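Local structure of methyltransferase (Streptomyces avermitilis, 3GIW) at residues A[178-181]-A[182-186]; A[215-219]-A[220-224]; A[225-228]-A[229-233]; A[245-249]-A[250-254]. The protein is probably an S-adenosylmethionine-dependent methyltransferase of Rossmann fold that binds S-adenosyl-L-homocysteine, its methyl acceptor being unknown. All coordinates share one frame; numbering follows the deposited sequence.

Interaction 1: A[178-181]-A[182-186]; sequences DAVG and IVRRL
Ile-182 meets the first turn of its helix through its backbone N and its longer branch at once. The N-H bonds to Asp-178 O at 3.0 Å, arriving nearly along the C=O axis, while CG1, placed beside the backbone N by a chi1 of -69°, lies 3.5 Å from that same Asp-178 O. A large apolar isoleucine suits this buried place, since its arm can follow the backbone and still touch Leu-141, in the loop that carries the S-adenosyl-L-homocysteine-binding residue Met-140. Gly-181 is the second main participant. Its O accepts from Arg-185 N at 2.9 Å, and its N gives a weak bond of 3.3 Å to Asp-178 OD1. This is the side-chain N-cap of helix 179-187, the connection between parallel strands 163-167 and 195-201 in a beta-alpha-beta unit of the Rossmann-type sheet. The carboxylate of Asp-178 bends back over the first turn, where a short acid can accept from an amide that has no helical carbonyl before it. Glycine fits here because a CB would run into Asp-178 OD2. Ala-179 O takes the N-H of Val-183 in a nearly straight bond of 3.0 Å, with Val-183 CG2 3.5 Å from the same oxygen; the small, buried alanine side chain points away from the following turn and touches Val-170 and Arg-227. One residue on, Val-180 O receives Arg-184 N and has Arg-184 CG 3.3 Å away. From there the arginine chain, bent at chi2 and chi3, leads off to carry NH1 to the carbonyls of Phe-235 and Glu-237.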
loop_
_atom_site.group_PDB
_atom_site.type_symbol
_atom_site.label_atom_id
_atom_site.label_comp_id
_atom_site.label_asym_id
_atom_site.label_seq_id
_atom_site.Cartn_x
_atom_site.Cartn_y
_atom_site.Cartn_z
ATOM N N ASP A 178 11.070 4.387 -13.295
ATOM C CA ASP A 178 11.697 5.088 -12.156
ATOM C C ASP A 178 10.753 5.219 -10.973
ATOM O O ASP A 178 10.291 6.322 -10.659
ATOM C CB ASP A 178 12.236 6.477 -12.546
ATOM C CG ASP A 178 13.078 7.090 -11.449
ATOM O OD1 ASP A 178 13.602 6.342 -10.605
ATOM O OD2 ASP A 178 13.220 8.319 -11.416
ATOM N N ALA A 179 10.502 4.110 -10.263
ATOM C CA ALA A 179 9.628 4.116 -9.109
ATOM C C ALA A 179 10.031 5.142 -8.056
ATOM O O ALA A 179 9.168 5.806 -7.483
ATOM C CB ALA A 179 9.517 2.706 -8.464
ATOM N N VAL A 180 11.330 5.280 -7.797
ATOM C CA VAL A 180 11.762 6.236 -6.785
ATOM C C VAL A 180 11.354 7.640 -7.245
ATOM O O VAL A 180 10.855 8.425 -6.445
ATOM C CB VAL A 180 13.296 6.136 -6.529
ATOM C CG1 VAL A 180 13.798 7.315 -5.696
ATOM C CG2 VAL A 180 13.648 4.776 -5.862
ATOM N N GLY A 181 11.599 7.978 -8.513
ATOM C CA GLY A 181 11.209 9.289 -9.033
ATOM C C GLY A 181 9.729 9.583 -8.969
ATOM O O GLY A 181 9.316 10.700 -8.647
ATOM N N ILE A 182 8.918 8.592 -9.280
ATOM C CA ILE A 182 7.463 8.759 -9.250
ATOM C C ILE A 182 7.020 9.035 -7.815
ATOM O O ILE A 182 6.257 9.990 -7.555
ATOM C CB ILE A 182 6.757 7.494 -9.708
ATOM C CG1 ILE A 182 7.005 7.313 -11.198
ATOM C CG2 ILE A 182 5.221 7.528 -9.370
ATOM C CD1 ILE A 182 6.511 5.978 -11.688
ATOM N N VAL A 183 7.483 8.235 -6.865
ATOM C CA VAL A 183 7.096 8.458 -5.481
ATOM C C VAL A 183 7.520 9.853 -5.008
ATOM O O VAL A 183 6.711 10.578 -4.372
ATOM C CB VAL A 183 7.654 7.350 -4.576
ATOM C CG1 VAL A 183 7.556 7.778 -3.104
ATOM C CG2 VAL A 183 6.942 6.050 -4.846
ATOM N N ARG A 184 8.749 10.246 -5.312
ATOM C CA ARG A 184 9.242 11.520 -4.836
ATOM C C ARG A 184 8.551 12.682 -5.572
ATOM O O ARG A 184 8.425 13.763 -5.009
ATOM C CB ARG A 184 10.774 11.534 -4.829
ATOM C CG ARG A 184 11.283 10.407 -3.842
ATOM C CD ARG A 184 10.812 10.616 -2.363
ATOM N NE ARG A 184 11.473 11.834 -1.869
ATOM C CZ ARG A 184 12.591 11.862 -1.160
ATOM N NH1 ARG A 184 13.148 10.745 -0.751
ATOM N NH2 ARG A 184 13.128 13.038 -0.825
ATOM N N ARG A 185 8.087 12.487 -6.798
ATOM C CA ARG A 185 7.283 13.506 -7.490
ATOM C C ARG A 185 5.925 13.724 -6.810
ATOM O O ARG A 185 5.449 14.852 -6.702
ATOM C CB ARG A 185 7.074 13.116 -8.950
ATOM C CG ARG A 185 6.241 14.061 -9.771
ATOM C CD ARG A 185 6.842 15.498 -9.797
ATOM N NE ARG A 185 5.935 16.426 -10.469
ATOM C CZ ARG A 185 4.978 17.128 -9.862
ATOM N NH1 ARG A 185 4.819 17.056 -8.563
ATOM N NH2 ARG A 185 4.181 17.941 -10.569
ATOM N N LEU A 186 5.309 12.658 -6.325
ATOM C CA LEU A 186 4.093 12.791 -5.524
ATOM C C LEU A 186 4.301 13.473 -4.180
ATOM O O LEU A 186 3.385 14.151 -3.674
ATOM C CB LEU A 186 3.423 11.419 -5.296
ATOM C CG LEU A 186 2.896 10.754 -6.565
ATOM C CD1 LEU A 186 2.620 9.250 -6.344
ATOM C CD2 LEU A 186 1.656 11.481 -7.051
#

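Interaction 2: A[215-219]-A[220-224]; sequences REYAA and RNMPM
The backbone of helix 207-219 closes in a Schellman motif, with Met-222 N bonded to Tyr-217 O at 2.9 Å, Asn-221 N bonded to Ala-218 O, and Asn-221 at positive phi (67°) as the C-prime residue. Tyr-217 O also accepts Arg-220 N, the two donors coming from opposite faces of its carbonyl plane. Asparagine tolerates the left-handed backbone well, and the turn brings Pro-223 CB to within 4.4 Å of Ala-218 CB. The Tyr-217 ring makes Met-aromatic contacts with two selenomethionines. In the conformer modelled here, Met-224 SE comes obliquely, 4.3 Å from the ring centroid, whereas Met-222 SE sits at the ring edge and its CE touches CD1. The methionines that selenomethionine replaces are long and flexible enough to fit beside a bulky ring, which packs further on Ile-27 and Met-48. On another side Glu-216 and Arg-220 run side by side; chi2 of Glu-216 (-66°) brings its carboxylate to the guanidinium. Glu-43 of helix 39-51 forms a second salt bridge with Arg-220 NH2, and a water joins that nitrogen to Glu-216 OE1. Arg-220 NH1 grips Glu-216 twice, at the backbone O (3.1 Å) and, in a nearly straight bond, at the anti lone pair of OE1 (2.8 Å).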
loop_
_atom_site.group_PDB
_atom_site.type_symbol
_atom_site.label_atom_id
_atom_site.label_comp_id
_atom_site.label_asym_id
_atom_site.label_seq_id
_atom_site.Cartn_x
_atom_site.Cartn_y
_atom_site.Cartn_z
ATOM N N ARG A 215 8.072 -15.008 -10.344
ATOM C CA ARG A 215 8.014 -15.524 -11.694
ATOM C C ARG A 215 6.597 -15.981 -12.085
ATOM O O ARG A 215 6.241 -15.863 -13.276
ATOM C CB ARG A 215 9.089 -16.583 -11.925
ATOM C CG ARG A 215 10.500 -15.957 -11.790
ATOM C CD ARG A 215 11.635 -16.844 -12.220
ATOM N NE ARG A 215 11.937 -17.962 -11.323
ATOM C CZ ARG A 215 12.721 -17.877 -10.239
ATOM N NH1 ARG A 215 13.222 -16.725 -9.826
ATOM N NH2 ARG A 215 12.969 -18.982 -9.557
ATOM N N GLU A 216 5.777 -16.416 -11.115
ATOM C CA GLU A 216 4.364 -16.683 -11.401
ATOM C C GLU A 216 3.617 -15.391 -11.739
ATOM O O GLU A 216 2.770 -15.369 -12.637
ATOM C CB GLU A 216 3.698 -17.379 -10.212
ATOM C CG GLU A 216 4.217 -18.778 -9.870
ATOM C CD GLU A 216 3.942 -19.813 -10.932
ATOM O OE1 GLU A 216 2.906 -19.704 -11.599
ATOM O OE2 GLU A 216 4.787 -20.731 -11.099
ATOM N N TYR A 217 3.885 -14.308 -11.019
ATOM C CA TYR A 217 3.339 -12.982 -11.413
ATOM C C TYR A 217 3.760 -12.529 -12.819
ATOM O O TYR A 217 2.910 -12.134 -13.606
ATOM C CB TYR A 217 3.726 -11.899 -10.397
ATOM C CG TYR A 217 2.878 -11.810 -9.139
ATOM C CD1 TYR A 217 1.706 -11.049 -9.115
ATOM C CD2 TYR A 217 3.296 -12.410 -7.969
ATOM C CE1 TYR A 217 0.927 -10.942 -7.953
ATOM C CE2 TYR A 217 2.551 -12.282 -6.806
ATOM C CZ TYR A 217 1.346 -11.572 -6.808
ATOM O OH TYR A 217 0.619 -11.436 -5.628
ATOM N N ALA A 218 5.051 -12.630 -13.128
ATOM C CA ALA A 218 5.550 -12.277 -14.476
ATOM C C ALA A 218 4.893 -13.129 -15.556
ATOM O O ALA A 218 4.555 -12.598 -16.613
ATOM C CB ALA A 218 7.068 -12.372 -14.543
ATOM N N ALA A 219 4.650 -14.422 -15.282
ATOM C CA ALA A 219 4.040 -15.321 -16.263
ATOM C C ALA A 219 2.597 -14.946 -16.574
ATOM O O ALA A 219 2.048 -15.286 -17.648
ATOM C CB ALA A 219 4.116 -16.753 -15.769
ATOM N N ARG A 220 1.991 -14.201 -15.666
ATOM C CA ARG A 220 0.616 -13.706 -15.788
ATOM C C ARG A 220 0.571 -12.190 -16.045
ATOM O O ARG A 220 -0.412 -11.519 -15.718
ATOM C CB ARG A 220 -0.160 -14.090 -14.517
ATOM C CG ARG A 220 -0.391 -15.587 -14.384
ATOM C CD ARG A 220 -0.986 -15.922 -13.015
ATOM N NE ARG A 220 -1.214 -17.354 -12.862
ATOM C CZ ARG A 220 -0.276 -18.257 -12.591
ATOM N NH1 ARG A 220 1.002 -17.908 -12.495
ATOM N NH2 ARG A 220 -0.597 -19.538 -12.485
ATOM N N ASN A 221 1.640 -11.672 -16.663
ATOM C CA ASN A 221 1.684 -10.282 -17.133
ATOM C C ASN A 221 1.684 -9.231 -16.014
ATOM O O ASN A 221 1.227 -8.100 -16.216
ATOM C CB ASN A 221 0.521 -10.032 -18.122
ATOM C CG ASN A 221 0.740 -8.817 -19.015
ATOM O OD1 ASN A 221 1.839 -8.570 -19.498
ATOM N ND2 ASN A 221 -0.326 -8.055 -19.236
HETATM N N MSE A 222 2.231 -9.591 -14.855
HETATM C CA MSE A 222 2.388 -8.669 -13.736
HETATM C C MSE A 222 3.828 -8.736 -13.235
HETATM O O MSE A 222 4.066 -9.124 -12.086
HETATM C CB MSE A 222 1.439 -9.045 -12.587
HETATM C CG MSE A 222 -0.029 -8.972 -12.943
HETATM SE SE MSE A 222 -1.220 -9.709 -11.595
HETATM C CE MSE A 222 -0.795 -11.646 -12.007
ATOM N N PRO A 223 4.789 -8.293 -14.070
ATOM C CA PRO A 223 6.169 -8.442 -13.601
ATOM C C PRO A 223 6.464 -7.590 -12.355
ATOM O O PRO A 223 5.873 -6.510 -12.152
ATOM C CB PRO A 223 7.003 -7.990 -14.799
ATOM C CG PRO A 223 6.110 -7.054 -15.546
ATOM C CD PRO A 223 4.710 -7.638 -15.386
HETATM N N MSE A 224 7.340 -8.112 -11.504
HETATM C CA MSE A 224 7.699 -7.486 -10.255
HETATM C C MSE A 224 9.160 -7.061 -10.224
HETATM O O MSE A 224 10.013 -7.674 -10.866
HETATM C CB MSE A 224 7.515 -8.486 -9.129
HETATM C CG MSE A 224 6.103 -8.981 -8.978
HETATM SE SE MSE A 224 5.998 -9.968 -7.358
HETATM C CE MSE A 224 5.994 -8.492 -6.152
HETATM O O HOH W 1 1.365 -21.744 -12.683
#

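Interaction 3: A[225-228]-A[229-233]; sequences RLRT and HAEAE
Glu-231 reaches back from the first turn of helix 229-234 to the residues just before it, and both of its carboxylate oxygens are engaged. OE1 accepts Thr-228 N at 2.9 Å on its anti side and Arg-225 NH1 at 3.0 Å from above the carboxylate plane, the two donors lying on opposite faces. OE2 takes Arg-225 NH2 at 2.9 Å, so the arginine grips the acid end-on, one nitrogen to each oxygen, with the guanidinium and carboxylate planes 52° apart. In turn, Thr-228 OG1, set between the backbone N and the carbonyl carbon (chi1 64°), accepts Glu-231 N at 3.2 Å, which completes a capping box. Threonine suits the N-cap through this hydroxyl, and glutamate three residues on is long enough to meet the cap's own N-H. The next helical amide, Ala-232 N, is satisfied by Thr-228 O at 2.9 Å. The first, His-229 N, is taken by Glu-204 OE2. Arg-225 is held on several sides: NH1 also donates to Leu-226 O at 2.8 Å, and NE forms a salt bridge with Asp-175. CB of Arg-227 packs against Glu-231 OE1, and its guanidinium carries Arg-225 CG over one face. The cap opens helix 229-234 after the loop from helix 207-219, and Ala-232 packs on strands 195-201 and 240-248. A glutamine in place of Glu-231 would probably leave Arg-225 without one of its countercharges and one of its two end-on bonds. With an arginine paired to it and the positive end of the helix dipole close by, the carboxylate of Glu-231 is likely to be stabilised in its ionised form.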
loop_
_atom_site.group_PDB
_atom_site.type_symbol
_atom_site.label_atom_id
_atom_site.label_comp_id
_atom_site.label_asym_id
_atom_site.label_seq_id
_atom_site.Cartn_x
_atom_site.Cartn_y
_atom_site.Cartn_z
ATOM N N ARG A 225 9.432 -6.032 -9.450
ATOM C CA ARG A 225 10.768 -5.629 -9.099
ATOM C C ARG A 225 10.868 -5.709 -7.571
ATOM O O ARG A 225 10.359 -4.839 -6.873
ATOM C CB ARG A 225 11.090 -4.227 -9.589
ATOM C CG ARG A 225 12.465 -3.744 -9.155
ATOM C CD ARG A 225 13.596 -4.671 -9.663
ATOM N NE ARG A 225 14.823 -3.899 -9.722
ATOM C CZ ARG A 225 15.698 -3.767 -8.734
ATOM N NH1 ARG A 225 15.591 -4.424 -7.599
ATOM N NH2 ARG A 225 16.755 -2.973 -8.910
ATOM N N LEU A 226 11.495 -6.777 -7.085
ATOM C CA LEU A 226 11.802 -6.962 -5.669
ATOM C C LEU A 226 13.128 -6.308 -5.351
ATOM O O LEU A 226 14.055 -6.340 -6.171
ATOM C CB LEU A 226 11.736 -8.466 -5.304
ATOM C CG LEU A 226 10.374 -9.112 -5.588
ATOM C CD1 LEU A 226 10.498 -10.586 -5.247
ATOM C CD2 LEU A 226 9.196 -8.453 -4.839
ATOM N N ARG A 227 13.208 -5.713 -4.167
ATOM C CA ARG A 227 14.314 -4.851 -3.786
ATOM C C ARG A 227 15.065 -5.293 -2.530
ATOM O O ARG A 227 14.465 -5.902 -1.621
ATOM C CB ARG A 227 13.772 -3.428 -3.594
ATOM C CG ARG A 227 13.405 -2.751 -4.876
ATOM C CD ARG A 227 12.773 -1.363 -4.683
ATOM N NE ARG A 227 12.565 -0.731 -5.998
ATOM C CZ ARG A 227 11.489 -0.899 -6.764
ATOM N NH1 ARG A 227 10.469 -1.630 -6.388
ATOM N NH2 ARG A 227 11.420 -0.270 -7.937
ATOM N N THR A 228 16.353 -4.974 -2.492
ATOM C CA THR A 228 17.144 -5.132 -1.278
ATOM C C THR A 228 16.873 -3.999 -0.282
ATOM O O THR A 228 16.273 -2.979 -0.636
ATOM C CB THR A 228 18.626 -5.142 -1.616
ATOM O OG1 THR A 228 18.959 -3.849 -2.156
ATOM C CG2 THR A 228 18.973 -6.305 -2.601
ATOM N N HIS A 229 17.371 -4.145 0.938
ATOM C CA HIS A 229 17.280 -3.058 1.908
ATOM C C HIS A 229 17.916 -1.748 1.368
ATOM O O HIS A 229 17.340 -0.663 1.491
ATOM C CB HIS A 229 17.917 -3.502 3.249
ATOM C CG HIS A 229 17.673 -2.548 4.370
ATOM N ND1 HIS A 229 18.436 -1.417 4.553
ATOM C CD2 HIS A 229 16.740 -2.539 5.351
ATOM C CE1 HIS A 229 17.977 -0.750 5.603
ATOM N NE2 HIS A 229 16.960 -1.416 6.107
ATOM N N ALA A 230 19.111 -1.871 0.762
ATOM C CA ALA A 230 19.781 -0.697 0.174
ATOM C C ALA A 230 18.927 -0.003 -0.884
ATOM O O ALA A 230 18.874 1.224 -0.933
ATOM C CB ALA A 230 21.138 -1.044 -0.424
ATOM N N GLU A 231 18.246 -0.773 -1.730
ATOM C CA GLU A 231 17.357 -0.209 -2.718
ATOM C C GLU A 231 16.118 0.423 -2.089
ATOM O O GLU A 231 15.648 1.481 -2.559
ATOM C CB GLU A 231 16.975 -1.294 -3.721
ATOM C CG GLU A 231 18.157 -1.687 -4.634
ATOM C CD GLU A 231 17.886 -2.896 -5.491
ATOM O OE1 GLU A 231 17.126 -3.809 -5.087
ATOM O OE2 GLU A 231 18.436 -2.916 -6.604
ATOM N N ALA A 232 15.589 -0.171 -1.013
ATOM C CA ALA A 232 14.465 0.425 -0.315
ATOM C C ALA A 232 14.839 1.799 0.264
ATOM O O ALA A 232 14.015 2.726 0.296
ATOM C CB ALA A 232 13.991 -0.515 0.793
ATOM N N GLU A 233 16.096 1.908 0.723
ATOM C CA GLU A 233 16.578 3.151 1.348
ATOM C C GLU A 233 16.490 4.343 0.380
ATOM O O GLU A 233 16.305 5.496 0.824
ATOM C CB GLU A 233 18.019 3.018 1.861
ATOM C CG GLU A 233 18.208 2.162 3.104
ATOM C CD GLU A 233 19.638 2.208 3.613
ATOM O OE1 GLU A 233 20.580 2.052 2.807
ATOM O OE2 GLU A 233 19.808 2.453 4.826
#

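Interaction 4: A[245-249]-A[250-254]; sequences GIVQV and HKWHP
A chi1 of 67° puts the ring of His-250 between its backbone N and carbonyl carbon, and Gln-248, with CG beside its N (chi1 -71°) and an extended chain, runs alongside it. CE1 of the imidazole lies 3.5 Å from Gln-248 OE1, which meets the ring edge near its plane, amide and ring nearly perpendicular. Lys-251 CG covers one face; ND1 of His-250 is buried without a polar partner. Lysine's long chain parallels the glutamine, and a water joins NZ to Gln-248 OE1 (2.7 Å from the water). Gln-248 NE2 donates to Asp-264 O. An alanine in place of Gln-248 would probably leave this water without one acceptor, open a gap beside the His-250 edge and deprive Asp-264 O of this donor. Bonds between residues three apart, Lys-251 N to Gln-248 O (2.9 Å) and Trp-252 N to Val-249 O (3.2 Å), make a 3-10 turn. Val-247 CG2 packs 3.8 Å from Trp-252 CB, and a second water accepts from the indole NE1 and lies 2.8 Å from Gly-245 O. The turn ends strand 240-248 at the sheet's edge: Trp-252 leans on Val-273 of strand 269-275, Asp-264 pairs with Lys-251, and Ile-246 meets Ala-232 of helix 229-234.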
loop_
_atom_site.group_PDB
_atom_site.type_symbol
_atom_site.label_atom_id
_atom_site.label_comp_id
_atom_site.label_asym_id
_atom_site.label_seq_id
_atom_site.Cartn_x
_atom_site.Cartn_y
_atom_site.Cartn_z
ATOM N N GLY A 245 13.080 2.457 11.643
ATOM C CA GLY A 245 13.599 2.552 10.289
ATOM C C GLY A 245 12.923 1.597 9.316
ATOM O O GLY A 245 11.709 1.394 9.363
ATOM N N ILE A 246 13.708 1.093 8.383
ATOM C CA ILE A 246 13.198 0.209 7.336
ATOM C C ILE A 246 13.444 -1.238 7.774
ATOM O O ILE A 246 14.598 -1.679 7.858
ATOM C CB ILE A 246 13.882 0.471 5.957
ATOM C CG1 ILE A 246 13.750 1.953 5.541
ATOM C CG2 ILE A 246 13.328 -0.454 4.876
ATOM C CD1 ILE A 246 14.711 2.369 4.381
ATOM N N VAL A 247 12.365 -1.917 8.141
ATOM C CA VAL A 247 12.440 -3.267 8.721
ATOM C C VAL A 247 11.354 -4.161 8.180
ATOM O O VAL A 247 10.408 -3.694 7.556
ATOM C CB VAL A 247 12.313 -3.238 10.248
ATOM C CG1 VAL A 247 13.422 -2.394 10.904
ATOM C CG2 VAL A 247 10.931 -2.718 10.698
ATOM N N GLN A 248 11.500 -5.475 8.325
ATOM C CA GLN A 248 10.403 -6.344 7.933
ATOM C C GLN A 248 9.101 -5.927 8.630
ATOM O O GLN A 248 9.116 -5.566 9.782
ATOM C CB GLN A 248 10.717 -7.815 8.210
ATOM C CG GLN A 248 11.766 -8.417 7.278
ATOM C CD GLN A 248 11.891 -9.912 7.583
ATOM O OE1 GLN A 248 12.433 -10.307 8.621
ATOM N NE2 GLN A 248 11.314 -10.747 6.700
ATOM N N VAL A 249 7.979 -5.971 7.917
ATOM C CA VAL A 249 6.746 -5.373 8.428
ATOM C C VAL A 249 6.311 -5.907 9.772
ATOM O O VAL A 249 5.768 -5.129 10.589
ATOM C CB VAL A 249 5.547 -5.436 7.450
ATOM C CG1 VAL A 249 5.762 -4.492 6.306
ATOM C CG2 VAL A 249 5.225 -6.847 6.945
ATOM N N HIS A 250 6.544 -7.185 10.081
ATOM C CA HIS A 250 6.106 -7.745 11.361
ATOM C C HIS A 250 6.980 -7.292 12.532
ATOM O O HIS A 250 6.651 -7.557 13.688
ATOM C CB HIS A 250 6.030 -9.262 11.281
ATOM C CG HIS A 250 7.357 -9.917 11.122
ATOM N ND1 HIS A 250 8.233 -9.592 10.102
ATOM C CD2 HIS A 250 7.952 -10.912 11.824
ATOM C CE1 HIS A 250 9.314 -10.346 10.201
ATOM N NE2 HIS A 250 9.165 -11.164 11.231
ATOM N N LYS A 251 8.079 -6.631 12.227
ATOM C CA LYS A 251 8.989 -6.061 13.222
ATOM C C LYS A 251 8.824 -4.540 13.428
ATOM O O LYS A 251 9.564 -3.940 14.210
ATOM C CB LYS A 251 10.446 -6.380 12.806
ATOM C CG LYS A 251 10.724 -7.859 12.764
ATOM C CD LYS A 251 12.180 -8.181 12.469
ATOM C CE LYS A 251 12.343 -9.673 12.345
ATOM N NZ LYS A 251 13.784 -10.091 12.290
ATOM N N TRP A 252 7.887 -3.925 12.704
ATOM C CA TRP A 252 7.623 -2.486 12.807
ATOM C C TRP A 252 6.511 -2.235 13.835
ATOM O O TRP A 252 5.351 -2.531 13.575
ATOM C CB TRP A 252 7.256 -1.889 11.437
ATOM C CG TRP A 252 7.287 -0.393 11.352
ATOM C CD1 TRP A 252 8.335 0.359 10.933
ATOM C CD2 TRP A 252 6.254 0.531 11.756
ATOM N NE1 TRP A 252 8.025 1.697 11.021
ATOM C CE2 TRP A 252 6.765 1.829 11.549
ATOM C CE3 TRP A 252 4.953 0.386 12.243
ATOM C CZ2 TRP A 252 6.014 2.993 11.838
ATOM C CZ3 TRP A 252 4.210 1.543 12.549
ATOM C CH2 TRP A 252 4.744 2.818 12.327
ATOM N N HIS A 253 6.874 -1.683 14.993
ATOM C CA HIS A 253 5.932 -1.380 16.093
ATOM C C HIS A 253 4.946 -2.548 16.333
ATOM O O HIS A 253 3.712 -2.368 16.276
ATOM C CB HIS A 253 5.180 -0.068 15.828
ATOM C CG HIS A 253 6.053 1.152 15.764
ATOM N ND1 HIS A 253 5.710 2.338 16.382
ATOM C CD2 HIS A 253 7.219 1.391 15.129
ATOM C CE1 HIS A 253 6.652 3.239 16.159
ATOM N NE2 HIS A 253 7.593 2.685 15.420
ATOM N N PRO A 254 5.469 -3.754 16.572
ATOM C CA PRO A 254 4.575 -4.900 16.716
ATOM C C PRO A 254 3.686 -4.783 17.970
ATOM O O PRO A 254 4.102 -4.195 18.968
ATOM C CB PRO A 254 5.546 -6.082 16.830
ATOM C CG PRO A 254 6.785 -5.488 17.427
ATOM C CD PRO A 254 6.887 -4.132 16.762
HETATM O O HOH W 2 9.957 3.473 9.865
HETATM O O HOH W 3 14.483 -8.958 9.747
#

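Overall arrangement
The four contacts follow one another along the chain within a single Rossmann-type methyltransferase domain. Interaction 1 starts the helix between strands 163-167 and 195-201; interaction 2 ends helix 207-219, interaction 3 begins helix 229-234 next, and interaction 4 finishes the outermost strand, 240-248. Interaction 3 is the link: Arg-227 NH2 packs on Ala-179 CB of interaction 1, and His-229 NE2 lies 3.0 Å from Ile-246 O of interaction 4, a probable hydrogen bond. The centres of these pairs are 14 and 15 Å apart, whereas interactions 2 and 4 stand 27 Å apart. Ile-182, Tyr-217 and Val-249 approach the S-adenosyl-L-homocysteine-binding Met-140, Tyr-28 and Asn-62, so interactions 1, 2 and 4 probably lie in the site's second shell.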